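Local coordinates for protein phosphoribosylamine--glycine ligase (Thermotoga maritima, PDB 1VKZ) that catalyses the ATP-dependent joining of glycine to 5-phospho-beta-D-ribosylamine, giving glycinamide ribonucleotide in de novo purine biosynthesis, at residues A[109-120]-A[251-262]. Sequence-based numbering, arbitrary orientation.
Sequences YAKRFMKKYGIR and LFDKTLWGVEKE
Glu262 OE2 takes two bonds from the other segment, which makes it the polar hub of this contact. Lys116 NZ forms a salt bridge with Glu262 OE2 at 2.6 Å, meeting the oxygen's syn lone pair, while Tyr117 OH donates to the same OE2 at 2.7 Å from above the carboxylate plane, 56° out of it. Two donors on one oxygen would be expected to stabilise its negative charge.

The Tyr117 ring lies flat against the helical segment 251-262. Gly258 CA sits 3.4 Å from the centroid of the Tyr117 ring, almost on the normal, a CH-pi contact made directly by the backbone, with no side chain on Gly258 between ring and helix. With CG beside its own backbone N (chi1 -66°), the ring also turns an edge to the face of Trp257 in an offset edge-to-face pair. A leucine in place of Tyr117 would probably leave Glu262 OE2 with Lys116 as its one donor from 109-120 and Gly258 without its flat aromatic cover.

Phe113 comes in edge-on, CZ 3.5 Å from Thr255 O, a carbonyl already bonded to Val259 N. Thr255 OG1 donates to Leu251 O at 2.7 Å, reaching it from the opposite face to Thr255 N, and also bonds Tyr286 OH. Past the Schellman motif whose C-prime residue is Gly118, where Ile119 N bonds Met114 O, Ile119 CG2 packs on Leu251 CD2 at 3.8 Å.

Within the ATP-grasp domain, the axes of the short helical pieces come within 10.2 Å and cross at 102°. Helix 98-105 touches Phe113 and Val259, strand 280-287 lies against Ile119, and strand 269-277 packs under Leu251.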
# COMPACT_ATOMS: atom_id res chain seq x y z
N TYR A 109 11.05 14.15 -7.13
CA TYR A 109 11.40 13.49 -8.37
C TYR A 109 10.14 13.06 -9.10
O TYR A 109 10.06 13.22 -10.31
CB TYR A 109 12.31 12.29 -8.14
CG TYR A 109 12.54 11.45 -9.39
CD1 TYR A 109 13.52 11.79 -10.31
CD2 TYR A 109 11.78 10.33 -9.66
CE1 TYR A 109 13.75 11.02 -11.45
CE2 TYR A 109 11.98 9.56 -10.79
CZ TYR A 109 12.97 9.92 -11.67
OH TYR A 109 13.18 9.17 -12.79
N ALA A 110 9.15 12.55 -8.37
CA ALA A 110 7.97 11.99 -9.02
C ALA A 110 7.27 13.06 -9.80
O ALA A 110 6.84 12.83 -10.94
CB ALA A 110 7.04 11.34 -7.99
N LYS A 111 7.20 14.26 -9.23
CA LYS A 111 6.53 15.39 -9.89
C LYS A 111 7.23 15.88 -11.12
O LYS A 111 6.57 16.26 -12.09
CB LYS A 111 6.41 16.56 -8.92
CG LYS A 111 5.30 16.40 -7.97
CD LYS A 111 3.97 16.28 -8.72
CE LYS A 111 2.82 16.97 -7.99
NZ LYS A 111 1.67 17.26 -8.92
N ARG A 112 8.56 15.89 -11.10
CA ARG A 112 9.31 16.34 -12.25
C ARG A 112 9.22 15.34 -13.38
O ARG A 112 9.16 15.68 -14.56
CB ARG A 112 10.73 16.66 -11.84
CG ARG A 112 10.79 18.04 -11.22
CD ARG A 112 11.89 18.24 -10.25
NE ARG A 112 11.91 19.58 -9.68
CZ ARG A 112 12.87 20.02 -8.88
NH1 ARG A 112 13.87 19.21 -8.52
NH2 ARG A 112 12.83 21.26 -8.42
N PHE A 113 9.21 14.09 -12.98
CA PHE A 113 9.02 12.97 -13.87
C PHE A 113 7.70 13.14 -14.63
O PHE A 113 7.66 13.14 -15.86
CB PHE A 113 9.01 11.69 -13.04
CG PHE A 113 8.73 10.46 -13.83
CD1 PHE A 113 9.71 9.88 -14.59
CD2 PHE A 113 7.47 9.91 -13.83
CE1 PHE A 113 9.43 8.74 -15.31
CE2 PHE A 113 7.19 8.78 -14.58
CZ PHE A 113 8.16 8.20 -15.31
N MSE A 114 6.62 13.30 -13.88
CA MSE A 114 5.32 13.43 -14.48
C MSE A 114 5.17 14.68 -15.42
O MSE A 114 4.53 14.62 -16.48
CB MSE A 114 4.30 13.48 -13.36
CG MSE A 114 4.20 12.22 -12.58
SE MSE A 114 2.75 12.32 -11.29
CE MSE A 114 3.65 12.75 -9.57
N LYS A 115 5.75 15.81 -15.02
CA LYS A 115 5.75 16.98 -15.88
C LYS A 115 6.45 16.63 -17.20
O LYS A 115 5.93 16.87 -18.26
CB LYS A 115 6.44 18.16 -15.19
CG LYS A 115 6.08 19.55 -15.76
CD LYS A 115 7.21 20.58 -15.57
CE LYS A 115 7.46 20.92 -14.09
NZ LYS A 115 8.76 21.65 -13.83
N LYS A 116 7.62 16.00 -17.09
CA LYS A 116 8.41 15.55 -18.24
C LYS A 116 7.63 14.63 -19.19
O LYS A 116 7.54 14.87 -20.39
CB LYS A 116 9.67 14.83 -17.75
CG LYS A 116 10.91 15.02 -18.59
CD LYS A 116 12.04 14.14 -18.09
CE LYS A 116 13.22 14.20 -19.01
NZ LYS A 116 14.10 13.01 -18.86
N TYR A 117 7.04 13.58 -18.65
CA TYR A 117 6.39 12.62 -19.50
C TYR A 117 4.88 12.87 -19.71
O TYR A 117 4.16 11.99 -20.18
CB TYR A 117 6.75 11.22 -18.95
CG TYR A 117 8.22 10.93 -19.10
CD1 TYR A 117 8.76 10.68 -20.36
CD2 TYR A 117 9.09 10.97 -18.02
CE1 TYR A 117 10.13 10.44 -20.54
CE2 TYR A 117 10.47 10.73 -18.19
CZ TYR A 117 10.97 10.46 -19.46
OH TYR A 117 12.31 10.22 -19.67
N GLY A 118 4.40 14.07 -19.39
CA GLY A 118 3.00 14.47 -19.65
C GLY A 118 1.96 13.67 -18.90
O GLY A 118 0.93 13.32 -19.46
N ILE A 119 2.24 13.37 -17.62
CA ILE A 119 1.38 12.58 -16.78
C ILE A 119 0.54 13.53 -15.92
O ILE A 119 1.07 14.40 -15.21
CB ILE A 119 2.23 11.63 -15.92
CG1 ILE A 119 2.95 10.58 -16.79
CG2 ILE A 119 1.38 10.92 -14.88
CD1 ILE A 119 4.23 10.13 -16.22
N ARG A 120 -0.78 13.37 -15.98
CA ARG A 120 -1.67 14.35 -15.44
C ARG A 120 -1.56 14.37 -13.93
O ARG A 120 -1.77 13.37 -13.27
CB ARG A 120 -3.11 14.09 -15.88
CG ARG A 120 -4.10 15.16 -15.44
CD ARG A 120 -5.56 14.86 -15.82
NE ARG A 120 -5.73 14.52 -17.24
CZ ARG A 120 -5.67 13.28 -17.75
NH1 ARG A 120 -5.46 12.23 -16.98
NH2 ARG A 120 -5.85 13.10 -19.05
N LEU A 251 -2.51 6.52 -17.91
CA LEU A 251 -1.56 6.94 -16.86
C LEU A 251 -0.47 5.90 -16.63
O LEU A 251 0.71 6.26 -16.47
CB LEU A 251 -2.29 7.23 -15.54
CG LEU A 251 -3.08 8.54 -15.49
CD1 LEU A 251 -3.86 8.68 -14.16
CD2 LEU A 251 -2.17 9.75 -15.76
N PHE A 252 -0.87 4.63 -16.60
CA PHE A 252 0.09 3.53 -16.49
C PHE A 252 1.05 3.47 -17.68
O PHE A 252 2.27 3.33 -17.49
CB PHE A 252 -0.65 2.21 -16.36
CG PHE A 252 -1.05 1.88 -14.97
CD1 PHE A 252 -0.09 1.64 -14.01
CD2 PHE A 252 -2.38 1.80 -14.62
CE1 PHE A 252 -0.47 1.34 -12.72
CE2 PHE A 252 -2.76 1.49 -13.34
CZ PHE A 252 -1.81 1.26 -12.40
N ASP A 253 0.50 3.59 -18.89
CA ASP A 253 1.33 3.58 -20.09
C ASP A 253 2.36 4.70 -20.09
O ASP A 253 3.52 4.45 -20.43
CB ASP A 253 0.48 3.64 -21.37
CG ASP A 253 0.26 2.26 -21.99
OD1 ASP A 253 1.11 1.35 -21.78
OD2 ASP A 253 -0.75 2.01 -22.72
N LYS A 254 1.94 5.92 -19.74
CA LYS A 254 2.84 7.07 -19.86
C LYS A 254 3.90 7.01 -18.79
O LYS A 254 5.04 7.39 -19.02
CB LYS A 254 2.08 8.39 -19.83
CG LYS A 254 1.63 8.97 -21.19
CD LYS A 254 0.91 10.32 -20.94
CE LYS A 254 0.88 11.26 -22.15
NZ LYS A 254 -0.26 10.99 -23.10
N THR A 255 3.53 6.48 -17.63
CA THR A 255 4.46 6.22 -16.52
C THR A 255 5.49 5.17 -16.87
O THR A 255 6.67 5.34 -16.59
CB THR A 255 3.68 5.77 -15.28
OG1 THR A 255 2.81 6.83 -14.84
CG2 THR A 255 4.62 5.55 -14.08
N LEU A 256 5.05 4.08 -17.47
CA LEU A 256 5.98 3.03 -17.87
C LEU A 256 6.88 3.44 -19.02
O LEU A 256 8.08 3.06 -19.05
CB LEU A 256 5.22 1.76 -18.20
CG LEU A 256 4.47 1.27 -16.97
CD1 LEU A 256 3.66 0.04 -17.30
CD2 LEU A 256 5.45 1.04 -15.83
N TRP A 257 6.34 4.17 -19.98
CA TRP A 257 7.16 4.75 -21.06
C TRP A 257 8.24 5.65 -20.46
O TRP A 257 9.43 5.52 -20.81
CB TRP A 257 6.30 5.50 -22.09
CG TRP A 257 7.06 6.45 -22.93
CD1 TRP A 257 6.87 7.80 -23.02
CD2 TRP A 257 8.17 6.15 -23.78
NE1 TRP A 257 7.78 8.36 -23.88
CE2 TRP A 257 8.60 7.36 -24.36
CE3 TRP A 257 8.86 4.97 -24.10
CZ2 TRP A 257 9.68 7.42 -25.24
CZ3 TRP A 257 9.94 5.03 -24.97
CH2 TRP A 257 10.33 6.25 -25.53
N GLY A 258 7.84 6.52 -19.53
CA GLY A 258 8.78 7.42 -18.89
C GLY A 258 9.92 6.68 -18.21
O GLY A 258 11.07 7.07 -18.35
N VAL A 259 9.61 5.58 -17.52
CA VAL A 259 10.66 4.72 -16.91
C VAL A 259 11.60 4.16 -17.98
O VAL A 259 12.83 4.16 -17.80
CB VAL A 259 10.07 3.53 -16.12
CG1 VAL A 259 11.19 2.67 -15.51
CG2 VAL A 259 9.12 4.00 -15.00
N GLU A 260 11.04 3.67 -19.08
CA GLU A 260 11.86 3.13 -20.15
C GLU A 260 12.71 4.23 -20.75
O GLU A 260 13.89 4.04 -20.95
CB GLU A 260 11.03 2.47 -21.24
CG GLU A 260 10.83 0.97 -21.09
CD GLU A 260 10.34 0.30 -22.39
OE1 GLU A 260 10.21 0.99 -23.46
OE2 GLU A 260 10.09 -0.93 -22.34
N LYS A 261 12.11 5.38 -21.03
CA LYS A 261 12.88 6.49 -21.53
C LYS A 261 13.98 6.99 -20.55
O LYS A 261 15.01 7.52 -21.00
CB LYS A 261 11.97 7.63 -21.98
CG LYS A 261 12.74 8.71 -22.77
CD LYS A 261 12.10 8.98 -24.10
CE LYS A 261 12.93 9.93 -24.90
NZ LYS A 261 13.09 11.25 -24.26
N GLU A 262 13.80 6.80 -19.24
CA GLU A 262 14.92 7.06 -18.29
C GLU A 262 16.01 5.97 -18.32
O GLU A 262 17.07 6.14 -17.72
CB GLU A 262 14.41 7.28 -16.85
CG GLU A 262 13.70 8.61 -16.60
CD GLU A 262 14.47 9.81 -17.13
OE1 GLU A 262 15.72 9.76 -17.15
OE2 GLU A 262 13.83 10.81 -17.54